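PDB 6R3W: UPF0678 fatty acid-binding protein-like protein ERS007657_00996 from Mycobacterium tuberculosis, which binds heme b in a beta-barrel and probably acts as a peroxynitrite isomerase, converting peroxynitrite to nitrate and so detoxifying reactive nitrogen species. Local coordinates for residues K26-R31 and P151-L156; E124-D129 and Q144-G149; L64-G69 and A84-I89. All coordinates share one frame; numbering follows the deposited sequence.

Contact 1: residues K26-R31 and P151-L156. With HEM (protoporphyrin IX containing Fe), chain B.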
loop_
_atom_site.group_PDB
_atom_site.type_symbol
_atom_site.label_atom_id
_atom_site.label_comp_id
_atom_site.label_asym_id
_atom_site.label_seq_id
_atom_site.Cartn_x
_atom_site.Cartn_y
_atom_site.Cartn_z
ATOM N N LYS A 26 8.820 11.865 -3.555
ATOM C CA LYS A 26 9.828 12.434 -4.449
ATOM C C LYS A 26 10.032 11.473 -5.611
ATOM O O LYS A 26 9.605 10.302 -5.534
ATOM C CB LYS A 26 11.127 12.691 -3.675
ATOM C CG LYS A 26 11.804 11.461 -3.074
ATOM C CD LYS A 26 13.222 11.763 -2.561
ATOM C CE LYS A 26 13.891 10.574 -1.914
ATOM N NZ LYS A 26 13.629 10.535 -0.466
ATOM N N TYR A 27 10.679 11.964 -6.642
ATOM C CA TYR A 27 11.209 11.125 -7.732
ATOM C C TYR A 27 12.105 12.001 -8.578
ATOM O O TYR A 27 11.911 13.212 -8.627
ATOM C CB TYR A 27 10.095 10.510 -8.590
ATOM C CG TYR A 27 10.407 9.119 -9.085
ATOM C CD1 TYR A 27 10.684 8.087 -8.196
ATOM C CD2 TYR A 27 10.459 8.831 -10.436
ATOM C CE1 TYR A 27 11.026 6.818 -8.637
ATOM C CE2 TYR A 27 10.814 7.567 -10.895
ATOM C CZ TYR A 27 11.107 6.550 -9.994
ATOM O OH TYR A 27 11.494 5.310 -10.442
ATOM N N PRO A 28 13.080 11.443 -9.311
ATOM C CA PRO A 28 14.049 12.311 -9.967
ATOM C C PRO A 28 13.414 13.233 -11.015
ATOM O O PRO A 28 14.006 14.245 -11.372
ATOM C CB PRO A 28 15.020 11.323 -10.589
ATOM C CG PRO A 28 15.028 10.192 -9.620
ATOM C CD PRO A 28 13.586 10.070 -9.187
ATOM N N THR A 29 12.264 12.836 -11.531
ATOM C CA THR A 29 11.620 13.504 -12.679
ATOM C C THR A 29 10.622 14.571 -12.214
ATOM O O THR A 29 10.020 15.228 -13.082
ATOM C CB THR A 29 10.909 12.463 -13.544
ATOM O OG1 THR A 29 10.073 11.716 -12.653
ATOM C CG2 THR A 29 11.867 11.556 -14.272
ATOM N N ILE A 30 10.440 14.720 -10.899
ATOM C CA ILE A 30 9.372 15.589 -10.332
ATOM C C ILE A 30 9.946 16.417 -9.196
ATOM O O ILE A 30 11.060 16.138 -8.740
ATOM C CB ILE A 30 8.164 14.769 -9.851
ATOM C CG1 ILE A 30 8.519 13.932 -8.611
ATOM C CG2 ILE A 30 7.605 13.913 -10.985
ATOM C CD1 ILE A 30 7.381 13.135 -8.030
ATOM N N ARG A 31 9.145 17.333 -8.680
ATOM C CA ARG A 31 9.506 18.068 -7.456
ATOM C C ARG A 31 8.980 17.314 -6.243
ATOM O O ARG A 31 7.910 16.697 -6.282
ATOM C CB ARG A 31 8.962 19.490 -7.484
ATOM C CG ARG A 31 9.524 20.318 -8.628
ATOM C CD ARG A 31 10.992 20.643 -8.406
ATOM N NE ARG A 31 11.198 21.517 -7.248
ATOM C CZ ARG A 31 10.997 22.834 -7.240
ATOM N NH1 ARG A 31 10.558 23.445 -8.329
ATOM N NH2 ARG A 31 11.179 23.524 -6.127
ATOM N N PRO A 151 15.974 4.069 -11.962
ATOM C CA PRO A 151 16.090 2.813 -11.232
ATOM C C PRO A 151 15.146 2.791 -10.017
ATOM O O PRO A 151 14.765 3.838 -9.516
ATOM C CB PRO A 151 17.567 2.748 -10.829
ATOM C CG PRO A 151 17.985 4.212 -10.773
ATOM C CD PRO A 151 17.195 4.889 -11.881
ATOM N N LEU A 152 14.896 1.595 -9.503
ATOM C CA LEU A 152 14.079 1.370 -8.300
ATOM C C LEU A 152 14.596 2.227 -7.154
ATOM O O LEU A 152 15.795 2.107 -6.800
ATOM C CB LEU A 152 14.126 -0.109 -7.958
ATOM C CG LEU A 152 13.279 -0.535 -6.760
ATOM C CD1 LEU A 152 11.792 -0.482 -7.076
ATOM C CD2 LEU A 152 13.688 -1.929 -6.278
ATOM N N GLN A 153 13.735 3.042 -6.569
ATOM C CA GLN A 153 14.130 3.990 -5.518
ATOM C C GLN A 153 12.882 4.535 -4.814
ATOM O O GLN A 153 11.780 4.422 -5.363
ATOM C CB GLN A 153 14.972 5.117 -6.105
ATOM C CG GLN A 153 14.217 5.976 -7.088
ATOM C CD GLN A 153 15.140 6.949 -7.759
ATOM O OE1 GLN A 153 15.427 8.020 -7.219
ATOM N NE2 GLN A 153 15.624 6.563 -8.937
ATOM N N ASP A 154 13.071 5.206 -3.700
ATOM C CA ASP A 154 11.929 5.760 -2.937
ATOM C C ASP A 154 11.055 6.638 -3.839
ATOM O O ASP A 154 11.585 7.556 -4.510
ATOM C CB ASP A 154 12.406 6.581 -1.755
ATOM C CG ASP A 154 12.877 5.751 -0.572
ATOM O OD1 ASP A 154 12.855 4.498 -0.680
ATOM O OD2 ASP A 154 13.307 6.355 0.430
ATOM N N HIS A 155 9.742 6.475 -3.736
ATOM C CA HIS A 155 8.762 7.481 -4.210
ATOM C C HIS A 155 7.954 8.026 -3.042
ATOM O O HIS A 155 7.583 9.188 -3.105
ATOM C CB HIS A 155 7.832 6.919 -5.311
ATOM C CG HIS A 155 6.801 7.877 -5.853
ATOM N ND1 HIS A 155 7.105 9.167 -6.204
ATOM C CD2 HIS A 155 5.505 7.678 -6.247
ATOM C CE1 HIS A 155 6.019 9.754 -6.711
ATOM N NE2 HIS A 155 5.021 8.869 -6.717
ATOM N N LEU A 156 7.629 7.191 -2.050
ATOM C CA LEU A 156 6.725 7.594 -0.947
ATOM C C LEU A 156 7.249 7.048 0.372
ATOM O O LEU A 156 7.723 5.900 0.400
ATOM C CB LEU A 156 5.313 7.042 -1.157
ATOM C CG LEU A 156 4.656 7.292 -2.504
ATOM C CD1 LEU A 156 3.444 6.378 -2.637
ATOM C CD2 LEU A 156 4.255 8.754 -2.680
HETATM C CHA HEM B . 4.496 11.562 -9.731
HETATM C CHB HEM B . 2.084 11.852 -5.588
HETATM C CHC HEM B . 1.595 7.006 -5.484
HETATM C CHD HEM B . 3.600 6.788 -9.908
HETATM C C1A HEM B . 3.873 12.045 -8.609
HETATM C C2A HEM B . 3.715 13.442 -8.310
HETATM C C3A HEM B . 3.030 13.512 -7.149
HETATM C C4A HEM B . 2.778 12.181 -6.722
HETATM C CMA HEM B . 2.571 14.761 -6.451
HETATM C CAA HEM B . 4.213 14.596 -9.147
HETATM C CBA HEM B . 3.053 15.327 -9.813
HETATM C CGA HEM B . 2.329 14.414 -10.743
HETATM O O1A HEM B . 1.112 14.199 -10.568
HETATM O O2A HEM B . 2.929 13.909 -11.714
HETATM C C1B HEM B . 1.790 10.540 -5.173
HETATM C C2B HEM B . 1.064 10.231 -3.983
HETATM C C3B HEM B . 0.954 8.853 -3.917
HETATM C C4B HEM B . 1.582 8.344 -5.145
HETATM C CMB HEM B . 0.521 11.230 -2.987
HETATM C CAB HEM B . 0.367 7.987 -2.870
HETATM C CBB HEM B . 0.369 8.335 -1.599
HETATM C C1C HEM B . 2.062 6.527 -6.711
HETATM C C2C HEM B . 2.013 5.180 -7.132
HETATM C C3C HEM B . 2.514 5.137 -8.407
HETATM C C4C HEM B . 2.974 6.463 -8.729
HETATM C CMC HEM B . 1.494 4.054 -6.300
HETATM C CAC HEM B . 2.563 4.001 -9.354
HETATM C CBC HEM B . 1.530 3.166 -9.515
HETATM C C1D HEM B . 4.063 8.067 -10.187
HETATM C C2D HEM B . 4.751 8.413 -11.439
HETATM C C3D HEM B . 4.988 9.725 -11.395
HETATM C C4D HEM B . 4.469 10.209 -10.098
HETATM C CMD HEM B . 5.049 7.481 -12.581
HETATM C CAD HEM B . 5.283 10.573 -12.600
HETATM C CBD HEM B . 6.717 10.812 -12.729
HETATM C CGD HEM B . 6.992 11.622 -13.999
HETATM O O1D HEM B . 6.147 12.249 -14.721
HETATM O O2D HEM B . 8.098 11.632 -14.323
HETATM N NA HEM B . 3.260 11.296 -7.616
HETATM N NB HEM B . 2.068 9.396 -5.830
HETATM N NC HEM B . 2.681 7.287 -7.668
HETATM N ND HEM B . 3.899 9.184 -9.406
HETATM FE FE HEM B . 3.070 9.293 -7.635
HETATM O O HOH W 1 14.788 8.423 0.278
HETATM O O HOH W 2 1.164 9.547 -8.591
#

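Contact 2: residues E124-D129 and Q144-G149. With HEM (protoporphyrin IX containing Fe), chain B.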
loop_
_atom_site.group_PDB
_atom_site.type_symbol
_atom_site.label_atom_id
_atom_site.label_comp_id
_atom_site.label_asym_id
_atom_site.label_seq_id
_atom_site.Cartn_x
_atom_site.Cartn_y
_atom_site.Cartn_z
ATOM N N GLU A 124 4.964 5.204 -17.649
ATOM C CA GLU A 124 5.638 3.883 -17.713
ATOM C C GLU A 124 6.231 3.541 -16.340
ATOM O O GLU A 124 7.406 3.802 -16.078
ATOM C CB GLU A 124 6.707 3.845 -18.797
ATOM C CG GLU A 124 6.177 4.112 -20.178
ATOM C CD GLU A 124 6.339 5.532 -20.641
ATOM O OE1 GLU A 124 6.598 6.410 -19.769
ATOM O OE2 GLU A 124 6.100 5.786 -21.821
ATOM N N VAL A 125 5.464 2.830 -15.551
ATOM C CA VAL A 125 5.886 2.215 -14.271
ATOM C C VAL A 125 6.172 0.740 -14.532
ATOM O O VAL A 125 5.317 0.064 -15.148
ATOM C CB VAL A 125 4.798 2.395 -13.215
ATOM C CG1 VAL A 125 5.205 1.739 -11.920
ATOM C CG2 VAL A 125 4.463 3.863 -13.003
ATOM N N THR A 126 7.321 0.254 -14.088
ATOM C CA THR A 126 7.690 -1.148 -14.323
ATOM C C THR A 126 7.897 -1.948 -13.045
ATOM O O THR A 126 7.883 -3.161 -13.143
ATOM C CB THR A 126 8.898 -1.270 -15.250
ATOM O OG1 THR A 126 10.051 -0.700 -14.636
ATOM C CG2 THR A 126 8.646 -0.644 -16.601
ATOM N N ALA A 127 8.147 -1.315 -11.899
ATOM C CA ALA A 127 8.193 -2.085 -10.634
ATOM C C ALA A 127 7.761 -1.218 -9.467
ATOM O O ALA A 127 8.064 -0.012 -9.452
ATOM C CB ALA A 127 9.560 -2.687 -10.387
ATOM N N LEU A 128 7.154 -1.865 -8.478
ATOM C CA LEU A 128 6.785 -1.249 -7.190
ATOM C C LEU A 128 7.106 -2.217 -6.067
ATOM O O LEU A 128 6.765 -3.411 -6.190
ATOM C CB LEU A 128 5.295 -0.907 -7.193
ATOM C CG LEU A 128 4.884 0.155 -8.202
ATOM C CD1 LEU A 128 3.385 0.117 -8.462
ATOM C CD2 LEU A 128 5.329 1.535 -7.769
ATOM N N ASP A 129 7.755 -1.707 -5.032
ATOM C CA ASP A 129 8.040 -2.453 -3.798
ATOM C C ASP A 129 7.400 -1.706 -2.635
ATOM O O ASP A 129 7.499 -0.467 -2.587
ATOM C CB ASP A 129 9.541 -2.547 -3.508
ATOM C CG ASP A 129 10.384 -3.430 -4.420
ATOM O OD1 ASP A 129 9.923 -3.809 -5.510
ATOM O OD2 ASP A 129 11.555 -3.667 -4.040
ATOM N N GLN A 144 8.917 1.982 -2.962
ATOM C CA GLN A 144 9.933 2.233 -4.000
ATOM C C GLN A 144 9.345 1.945 -5.383
ATOM O O GLN A 144 8.462 1.067 -5.513
ATOM C CB GLN A 144 11.195 1.423 -3.731
ATOM C CG GLN A 144 11.851 1.773 -2.413
ATOM C CD GLN A 144 13.302 1.381 -2.405
ATOM O OE1 GLN A 144 13.669 0.271 -2.808
ATOM N NE2 GLN A 144 14.139 2.268 -1.886
ATOM N N MET A 145 9.795 2.693 -6.359
ATOM C CA MET A 145 9.262 2.641 -7.727
ATOM C C MET A 145 10.415 2.621 -8.727
ATOM O O MET A 145 11.372 3.365 -8.555
ATOM C CB MET A 145 8.369 3.848 -7.970
ATOM C CG MET A 145 7.799 3.911 -9.357
ATOM S SD MET A 145 6.461 5.115 -9.505
ATOM C CE MET A 145 7.346 6.665 -9.298
ATOM N N ARG A 146 10.273 1.816 -9.766
ATOM C CA ARG A 146 11.090 1.829 -10.993
ATOM C C ARG A 146 10.178 2.301 -12.117
ATOM O O ARG A 146 9.149 1.654 -12.357
ATOM C CB ARG A 146 11.636 0.428 -11.272
ATOM C CG ARG A 146 12.626 0.339 -12.423
ATOM C CD ARG A 146 13.142 -1.092 -12.621
ATOM N NE ARG A 146 12.107 -1.983 -13.135
ATOM C CZ ARG A 146 12.005 -3.298 -12.863
ATOM N NH1 ARG A 146 12.757 -3.871 -11.940
ATOM N NH2 ARG A 146 11.104 -4.031 -13.498
ATOM N N ALA A 147 10.474 3.442 -12.705
ATOM C CA ALA A 147 9.546 4.093 -13.637
ATOM C C ALA A 147 10.285 5.157 -14.439
ATOM O O ALA A 147 11.271 5.690 -13.938
ATOM C CB ALA A 147 8.385 4.719 -12.898
ATOM N N VAL A 148 9.757 5.457 -15.616
ATOM C CA VAL A 148 10.107 6.649 -16.437
ATOM C C VAL A 148 11.647 6.804 -16.463
ATOM O O VAL A 148 12.177 7.936 -16.302
ATOM C CB VAL A 148 9.352 7.913 -15.969
ATOM C CG1 VAL A 148 7.853 7.776 -16.215
ATOM C CG2 VAL A 148 9.625 8.277 -14.513
ATOM N N GLY A 149 12.352 5.702 -16.736
ATOM C CA GLY A 149 13.788 5.719 -17.006
ATOM C C GLY A 149 14.642 5.697 -15.763
ATOM O O GLY A 149 15.870 5.733 -15.901
HETATM C CHA HEM B . 4.496 11.562 -9.731
HETATM C CHB HEM B . 2.084 11.852 -5.588
HETATM C CHC HEM B . 1.595 7.006 -5.484
HETATM C CHD HEM B . 3.600 6.788 -9.908
HETATM C C1A HEM B . 3.873 12.045 -8.609
HETATM C C2A HEM B . 3.715 13.442 -8.310
HETATM C C3A HEM B . 3.030 13.512 -7.149
HETATM C C4A HEM B . 2.778 12.181 -6.722
HETATM C CMA HEM B . 2.571 14.761 -6.451
HETATM C CAA HEM B . 4.213 14.596 -9.147
HETATM C CBA HEM B . 3.053 15.327 -9.813
HETATM C CGA HEM B . 2.329 14.414 -10.743
HETATM O O1A HEM B . 1.112 14.199 -10.568
HETATM O O2A HEM B . 2.929 13.909 -11.714
HETATM C C1B HEM B . 1.790 10.540 -5.173
HETATM C C2B HEM B . 1.064 10.231 -3.983
HETATM C C3B HEM B . 0.954 8.853 -3.917
HETATM C C4B HEM B . 1.582 8.344 -5.145
HETATM C CMB HEM B . 0.521 11.230 -2.987
HETATM C CAB HEM B . 0.367 7.987 -2.870
HETATM C CBB HEM B . 0.369 8.335 -1.599
HETATM C C1C HEM B . 2.062 6.527 -6.711
HETATM C C2C HEM B . 2.013 5.180 -7.132
HETATM C C3C HEM B . 2.514 5.137 -8.407
HETATM C C4C HEM B . 2.974 6.463 -8.729
HETATM C CMC HEM B . 1.494 4.054 -6.300
HETATM C CAC HEM B . 2.563 4.001 -9.354
HETATM C CBC HEM B . 1.530 3.166 -9.515
HETATM C C1D HEM B . 4.063 8.067 -10.187
HETATM C C2D HEM B . 4.751 8.413 -11.439
HETATM C C3D HEM B . 4.988 9.725 -11.395
HETATM C C4D HEM B . 4.469 10.209 -10.098
HETATM C CMD HEM B . 5.049 7.481 -12.581
HETATM C CAD HEM B . 5.283 10.573 -12.600
HETATM C CBD HEM B . 6.717 10.812 -12.729
HETATM C CGD HEM B . 6.992 11.622 -13.999
HETATM O O1D HEM B . 6.147 12.249 -14.721
HETATM O O2D HEM B . 8.098 11.632 -14.323
HETATM N NA HEM B . 3.260 11.296 -7.616
HETATM N NB HEM B . 2.068 9.396 -5.830
HETATM N NC HEM B . 2.681 7.287 -7.668
HETATM N ND HEM B . 3.899 9.184 -9.406
HETATM FE FE HEM B . 3.070 9.293 -7.635
HETATM O O HOH W 3 12.725 -2.118 -2.271
HETATM O O HOH W 2 1.164 9.547 -8.591
#

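Contact 3: residues L64-G69 and A84-I89. With HEM (protoporphyrin IX containing Fe), chain B.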
loop_
_atom_site.group_PDB
_atom_site.type_symbol
_atom_site.label_atom_id
_atom_site.label_comp_id
_atom_site.label_asym_id
_atom_site.label_seq_id
_atom_site.Cartn_x
_atom_site.Cartn_y
_atom_site.Cartn_z
ATOM N N LEU A 64 -4.948 14.060 -4.394
ATOM C CA LEU A 64 -3.775 13.651 -5.168
ATOM C C LEU A 64 -4.032 12.239 -5.709
ATOM O O LEU A 64 -4.997 12.081 -6.458
ATOM C CB LEU A 64 -2.529 13.786 -4.277
ATOM C CG LEU A 64 -2.177 15.229 -3.878
ATOM C CD1 LEU A 64 -0.995 15.270 -2.933
ATOM C CD2 LEU A 64 -1.898 16.096 -5.110
ATOM N N HIS A 65 -3.412 11.251 -5.124
ATOM C CA HIS A 65 -3.490 9.835 -5.518
ATOM C C HIS A 65 -4.578 9.134 -4.686
ATOM O O HIS A 65 -4.771 9.481 -3.504
ATOM C CB HIS A 65 -2.109 9.187 -5.340
ATOM C CG HIS A 65 -2.072 7.728 -5.653
ATOM N ND1 HIS A 65 -2.140 6.749 -4.674
ATOM C CD2 HIS A 65 -1.954 7.085 -6.833
ATOM C CE1 HIS A 65 -2.005 5.569 -5.248
ATOM N NE2 HIS A 65 -1.925 5.751 -6.586
ATOM N N SER A 66 -5.152 8.082 -5.233
ATOM C CA SER A 66 -5.916 7.094 -4.456
ATOM C C SER A 66 -5.551 5.715 -4.999
ATOM O O SER A 66 -4.941 5.635 -6.076
ATOM C CB SER A 66 -7.396 7.369 -4.513
ATOM O OG SER A 66 -7.850 7.278 -5.855
ATOM N N GLU A 67 -5.885 4.670 -4.271
ATOM C CA GLU A 67 -5.788 3.296 -4.769
ATOM C C GLU A 67 -6.837 2.477 -4.058
ATOM O O GLU A 67 -7.275 2.852 -2.963
ATOM C CB GLU A 67 -4.371 2.743 -4.617
ATOM C CG GLU A 67 -3.828 2.833 -3.198
ATOM C CD GLU A 67 -2.355 2.479 -3.015
ATOM O OE1 GLU A 67 -1.550 2.736 -3.960
ATOM O OE2 GLU A 67 -1.988 2.022 -1.917
ATOM N N THR A 68 -7.196 1.362 -4.645
ATOM C CA THR A 68 -8.271 0.520 -4.122
ATOM C C THR A 68 -8.016 -0.924 -4.556
ATOM O O THR A 68 -7.604 -1.141 -5.714
ATOM C CB THR A 68 -9.641 1.058 -4.549
ATOM O OG1 THR A 68 -10.645 0.290 -3.882
ATOM C CG2 THR A 68 -9.828 1.049 -6.046
ATOM N N GLY A 69 -8.365 -1.870 -3.704
ATOM C CA GLY A 69 -8.279 -3.281 -4.043
ATOM C C GLY A 69 -8.282 -4.142 -2.825
ATOM O O GLY A 69 -9.127 -3.912 -1.926
ATOM N N ALA A 84 -5.964 -1.233 -8.141
ATOM C CA ALA A 84 -6.230 -0.282 -9.231
ATOM C C ALA A 84 -5.820 1.121 -8.804
ATOM O O ALA A 84 -6.024 1.498 -7.619
ATOM C CB ALA A 84 -7.687 -0.320 -9.585
ATOM N N HIS A 85 -5.307 1.878 -9.750
ATOM C CA HIS A 85 -4.894 3.289 -9.594
ATOM C C HIS A 85 -5.619 4.146 -10.608
ATOM O O HIS A 85 -5.740 3.782 -11.795
ATOM C CB HIS A 85 -3.383 3.437 -9.806
ATOM C CG HIS A 85 -2.558 2.639 -8.861
ATOM N ND1 HIS A 85 -2.083 3.175 -7.689
ATOM C CD2 HIS A 85 -2.094 1.378 -8.932
ATOM C CE1 HIS A 85 -1.418 2.242 -7.036
ATOM N NE2 HIS A 85 -1.419 1.137 -7.770
ATOM N N PRO A 86 -6.028 5.364 -10.213
ATOM C CA PRO A 86 -6.792 6.229 -11.102
ATOM C C PRO A 86 -5.933 6.859 -12.201
ATOM O O PRO A 86 -6.492 7.472 -13.100
ATOM C CB PRO A 86 -7.340 7.308 -10.148
ATOM C CG PRO A 86 -6.299 7.372 -9.050
ATOM C CD PRO A 86 -5.888 5.926 -8.854
ATOM N N SER A 87 -4.615 6.651 -12.109
ATOM C CA SER A 87 -3.597 7.055 -13.107
ATOM C C SER A 87 -3.577 6.085 -14.301
ATOM O O SER A 87 -2.700 6.239 -15.170
ATOM C CB SER A 87 -2.260 7.112 -12.443
ATOM O OG SER A 87 -2.020 5.881 -11.794
ATOM N N GLY A 88 -4.426 5.052 -14.308
ATOM C CA GLY A 88 -4.441 4.102 -15.439
ATOM C C GLY A 88 -3.462 2.954 -15.270
ATOM O O GLY A 88 -3.008 2.395 -16.308
ATOM N N ILE A 89 -3.231 2.545 -14.033
ATOM C CA ILE A 89 -2.219 1.522 -13.724
ATOM C C ILE A 89 -2.863 0.491 -12.806
ATOM O O ILE A 89 -3.580 0.874 -11.848
ATOM C CB ILE A 89 -0.973 2.179 -13.098
ATOM C CG1 ILE A 89 -0.349 3.172 -14.087
ATOM C CG2 ILE A 89 0.008 1.112 -12.677
ATOM C CD1 ILE A 89 0.821 3.928 -13.559
HETATM C CHA HEM B . 4.496 11.562 -9.731
HETATM C CHB HEM B . 2.084 11.852 -5.588
HETATM C CHC HEM B . 1.595 7.006 -5.484
HETATM C CHD HEM B . 3.600 6.788 -9.908
HETATM C C1A HEM B . 3.873 12.045 -8.609
HETATM C C2A HEM B . 3.715 13.442 -8.310
HETATM C C3A HEM B . 3.030 13.512 -7.149
HETATM C C4A HEM B . 2.778 12.181 -6.722
HETATM C CMA HEM B . 2.571 14.761 -6.451
HETATM C CAA HEM B . 4.213 14.596 -9.147
HETATM C CBA HEM B . 3.053 15.327 -9.813
HETATM C CGA HEM B . 2.329 14.414 -10.743
HETATM O O1A HEM B . 1.112 14.199 -10.568
HETATM O O2A HEM B . 2.929 13.909 -11.714
HETATM C C1B HEM B . 1.790 10.540 -5.173
HETATM C C2B HEM B . 1.064 10.231 -3.983
HETATM C C3B HEM B . 0.954 8.853 -3.917
HETATM C C4B HEM B . 1.582 8.344 -5.145
HETATM C CMB HEM B . 0.521 11.230 -2.987
HETATM C CAB HEM B . 0.367 7.987 -2.870
HETATM C CBB HEM B . 0.369 8.335 -1.599
HETATM C C1C HEM B . 2.062 6.527 -6.711
HETATM C C2C HEM B . 2.013 5.180 -7.132
HETATM C C3C HEM B . 2.514 5.137 -8.407
HETATM C C4C HEM B . 2.974 6.463 -8.729
HETATM C CMC HEM B . 1.494 4.054 -6.300
HETATM C CAC HEM B . 2.563 4.001 -9.354
HETATM C CBC HEM B . 1.530 3.166 -9.515
HETATM C C1D HEM B . 4.063 8.067 -10.187
HETATM C C2D HEM B . 4.751 8.413 -11.439
HETATM C C3D HEM B . 4.988 9.725 -11.395
HETATM C C4D HEM B . 4.469 10.209 -10.098
HETATM C CMD HEM B . 5.049 7.481 -12.581
HETATM C CAD HEM B . 5.283 10.573 -12.600
HETATM C CBD HEM B . 6.717 10.812 -12.729
HETATM C CGD HEM B . 6.992 11.622 -13.999
HETATM O O1D HEM B . 6.147 12.249 -14.721
HETATM O O2D HEM B . 8.098 11.632 -14.323
HETATM N NA HEM B . 3.260 11.296 -7.616
HETATM N NB HEM B . 2.068 9.396 -5.830
HETATM N NC HEM B . 2.681 7.287 -7.668
HETATM N ND HEM B . 3.899 9.184 -9.406
HETATM FE FE HEM B . 3.070 9.293 -7.635
HETATM O O HOH W 2 1.164 9.547 -8.591
#

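Contact 1: residues K26-R31 and P151-L156
The carbonyl oxygen of K26 receives ND1 of H155 in a hydrogen bond of 2.8 Å between K26 O and H155 ND1. The bond is nearly straight, 168° at the hydrogen; the oxygen lies in the imidazole plane, while the nitrogen stands above the carbonyl plane. A CA-H...O contact from H155 reaches the same oxygen, and K26 N returns a hydrogen bond to H155 O at 3.0 Å. CG of H155, anti to the backbone N (chi1 -180°), points from CB toward the heme, whose iron NE2 binds at 2.2 Å. I30 CD1 meets the ring edge at CE1 and also packs on the porphyrin. T29 OG1 donates to the heme propionate oxygen O2D (2.6 Å). Farther out, Y27 crosses Q153 obliquely, its CE1 3.6 Å from Q153 CG, while its hydroxyl bonds to M145 O. P28 and Q153 meet tip to tip, P28 CG against Q153 OE1. A water bridges K26 NZ and D154 OD2. K26 and I30 supply part of the second shell of the proximal histidine. A carbonyl acceptor on ND1 helps to fix the ring's rotation and would be expected to make the imidazole a stronger electron donor to iron.

Contact 2: residues E124-D129 and Q144-G149
R146 and T126 cross at about a right angle, and the threonine hydroxyl meets the guanidinium at its edge, near its plane, taking a hydrogen bond from NE (R146 NE to T126 OG1 2.9 Å, 171° at the hydrogen). The arginine bends at chi3 (70°), which carries NE to T126 OG1; the guanidinium beyond it lies with one face over A127, whose CB sits under its centre, 3.5 Å from R146 CZ. Both groups are brought to the arginine by a classic beta bulge, in which T126 and A127 together face R146. Their two amides converge on R146 O, at 2.9 Å from T126 N and 3.2 Å from A127 N. The bulge interrupts an antiparallel hairpin of the heme-binding barrel, strands 125-135 and 138-147, whose ladder runs on through the non-hydrogen-bonded pair L128 and M145 to the hydrogen-bonded pair D129 and Q144. On the heme-facing side, L128 and M145 lie side by side and point the same way, with L128 CD2 3.8 Å from M145 CG. The M145 thioether runs on to the porphyrin, where SD approaches the meso carbon CHD at 3.3 Å. V125 CG2 touches both A147 CB and the heme methyl CMD, and L128 CD1 meets the vinyl carbon CBC. Farther along, a water joins D129 OD2 to Q144 OE1; R111 also holds OD2 by a salt bridge, S109 bonds OD1, and Q144 NE2 bonds D154.

Contact 3: residues L64-G69 and A84-I89
H65 and H85 meet rim to rim beside the heme, joined by a hydrogen bond of 2.8 Å between H65 NE2 and H85 ND1 in which either nitrogen could be the donor. Their ring planes differ by 36°, and each lies near the edge of the other. At H65, chi2 (-98°) turns one ring face to the porphyrin, with the meso carbon CHC over its centre. H85 presents a face to the vinyl carbon CBC, while its CE1 lies 3.5 Å from the heme methyl CMC. E67 runs alongside H85, its carboxylate plane steeply inclined to the ring (75°), and places OE1 3.1 Å from H85 CE1. Polar partners hold this packed side: Q53 at H65 ND1, E91 at H85 NE2, and Y51 and R130 at E67 OE2. P86 also lies close against S66, its CD 2.9 Å from S66 O and its CG 3.6 Å from S66 OG, where the chain leaves the strand. The contact is sparser at T68 and A84, which form a single antiparallel hydrogen-bonded pair, with A84 N to T68 O at 2.9 Å; their exposed side chains scarcely meet. Beyond P86, G88 and I89 both face H85 in a G1 beta bulge. The two histidines belong to the heme pocket of the nitrobindin barrel, on the face of the porphyrin that carries the iron-bound water.

Following the chain from the N terminus, the loop after strand 17-25 supplies the first half of contact 1, which closes only when strand 153-162 begins; nearly the whole barrel lies between. Contacts 2 and 3 are both nested inside this long loop and follow one another in series, and none cross. Contact 3 closes the hairpin of strands 63-73 and 78-85 before contact 2 closes that of 125-135 and 138-147. Strands 138-147 and 153-162 are neighbours, so contacts 1 and 2 touch directly, for instance through Q153 O and M145 N. Contacts 2 and 3 meet where V125 packs on I89, whereas contacts 1 and 3 are joined through the heme, which all three touch.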